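Local coordinates for phospholyase (Arthrobacter aurescens, PDB 5G4J) that uses pyridoxal 5'-phosphate to eliminate phosphate from phosphoethanolamine, acting as a phospholyase within the class-III aminotransferase family, at the interface of chains A and B. Residues are numbered along the deposited sequence; one frame, centred on the assembly and turned at random. Chains: chain A/B, Putative aminotransferase class III protein.

The interface of chains A and B. Residues chain A 78, 287-288, 318; chain B 78, 287-288, 315, 318.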
# COMPACT_ATOMS: atom_id res chain seq x y z
N ILE A 78 8.69 -11.35 -13.95
CA ILE A 78 9.14 -10.22 -13.16
C ILE A 78 10.55 -9.79 -13.54
O ILE A 78 10.84 -8.64 -13.77
CB ILE A 78 9.03 -10.52 -11.63
CG1 ILE A 78 7.59 -10.50 -11.22
CG2 ILE A 78 9.77 -9.54 -10.75
CD1 ILE A 78 7.32 -11.15 -9.86
N HIS A 287 4.00 -10.63 -4.76
CA HIS A 287 4.27 -9.26 -5.15
C HIS A 287 3.24 -8.33 -4.56
O HIS A 287 2.09 -8.67 -4.52
CB HIS A 287 4.29 -9.13 -6.67
CG HIS A 287 5.11 -7.98 -7.16
ND1 HIS A 287 4.58 -6.78 -7.56
CD2 HIS A 287 6.43 -7.87 -7.34
CE1 HIS A 287 5.53 -5.97 -7.91
NE2 HIS A 287 6.68 -6.61 -7.79
N PRO A 288 3.64 -7.15 -4.05
CA PRO A 288 2.62 -6.23 -3.46
C PRO A 288 1.71 -5.61 -4.51
O PRO A 288 2.15 -4.76 -5.28
CB PRO A 288 3.47 -5.18 -2.74
CG PRO A 288 4.91 -5.69 -2.82
CD PRO A 288 5.00 -6.57 -4.03
N SER A 318 4.81 -4.97 -11.52
CA SER A 318 3.63 -5.47 -10.84
C SER A 318 2.63 -6.09 -11.82
O SER A 318 2.05 -7.11 -11.56
CB SER A 318 2.94 -4.37 -10.01
OG SER A 318 3.76 -3.94 -8.92
N ILE B 78 16.06 -9.52 -6.65
CA ILE B 78 14.61 -9.85 -6.68
C ILE B 78 14.39 -11.26 -7.22
O ILE B 78 13.69 -12.05 -6.65
CB ILE B 78 13.83 -8.76 -7.42
CG1 ILE B 78 13.77 -7.49 -6.60
CG2 ILE B 78 12.42 -9.20 -7.76
CD1 ILE B 78 13.34 -6.26 -7.37
N HIS B 287 10.14 -1.13 -6.91
CA HIS B 287 9.44 -2.13 -6.19
C HIS B 287 8.53 -1.44 -5.18
O HIS B 287 8.92 -0.47 -4.57
CB HIS B 287 10.40 -3.06 -5.50
CG HIS B 287 9.83 -4.39 -5.21
ND1 HIS B 287 9.30 -4.72 -3.98
CD2 HIS B 287 9.60 -5.44 -6.01
CE1 HIS B 287 8.85 -5.97 -4.02
NE2 HIS B 287 9.02 -6.41 -5.23
N PRO B 288 7.31 -1.94 -4.97
CA PRO B 288 6.43 -1.23 -4.02
C PRO B 288 6.87 -1.46 -2.58
O PRO B 288 6.70 -2.54 -2.04
CB PRO B 288 5.00 -1.81 -4.28
CG PRO B 288 5.16 -2.62 -5.51
CD PRO B 288 6.61 -3.07 -5.58
N ASN B 315 8.15 -8.75 3.06
CA ASN B 315 8.29 -10.05 2.46
C ASN B 315 9.74 -10.11 2.01
O ASN B 315 10.36 -9.10 1.84
CB ASN B 315 7.29 -10.25 1.30
CG ASN B 315 7.55 -9.35 0.09
OD1 ASN B 315 8.48 -9.58 -0.66
ND2 ASN B 315 6.74 -8.34 -0.11
N SER B 318 10.69 -7.98 -1.36
CA SER B 318 10.75 -6.58 -1.14
C SER B 318 12.01 -6.20 -0.34
O SER B 318 12.66 -5.21 -0.65
CB SER B 318 9.53 -6.02 -0.42
OG SER B 318 8.34 -6.15 -1.18
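The two-fold axis of a fold-type I dimer, the assembly typical of class-III aminotransferases, runs between two copies of a His-Pro loop, and A:His287 and A:Pro288 here meet B:His287 and B:Pro288. It is a compact example of how a symmetric interface makes one short segment its own partner. The two histidine side chains pass in opposite directions, and their rings are turned 78° to each other, edge to face. Their NE2 corners approach to 3.5 Å (A:His287 NE2 to B:His287 NE2), while A:His287 CD2 lies 3.6 Å from B:His287 NE2. With chi1 at -155°, A:His287 sends CG away from its backbone N and carries the imidazole toward the axis. Within its own chain, A:Pro288 CD packs over one face of the ring, offset toward the rim. The prolines interlock with this pair. A:His287 CE1 touches B:Pro288 CD at 3.9 Å, the twin contact follows by symmetry, and the two pyrrolidines cross at about a right angle, with A:Pro288 CB 4.0 Å from B:Pro288 CB. The B:Pro288 CG methylene also faces the carbonyl A:Pro288 O at 3.7 Å. Replacing A:His287 with an alanine would probably deprive the B:His287 ring of its edge-to-face mate and B:Pro288 CD of the CE1 contact, opening a gap beside the axis. Farther along the same axis, beyond the histidines from the prolines, A:Ile78 and B:Ile78 meet through their CG2 methyls, 4.0 Å apart. B:Ser318 OG packs against A:Pro288 CG across the interface at 3.8 Å, and B:Ser318 N bonds to B:Asn315 OD1 (2.8 Å) from above the carbonyl plane, capping the start of helix 316-331. The loop joins the 3-10 helix 281-284, which begins with the lysine that carries the cofactor in this family, to strand 290-295, while helix 72-82 supplies the isoleucines; the self-contact thus lies close in sequence to the catalytic lysine.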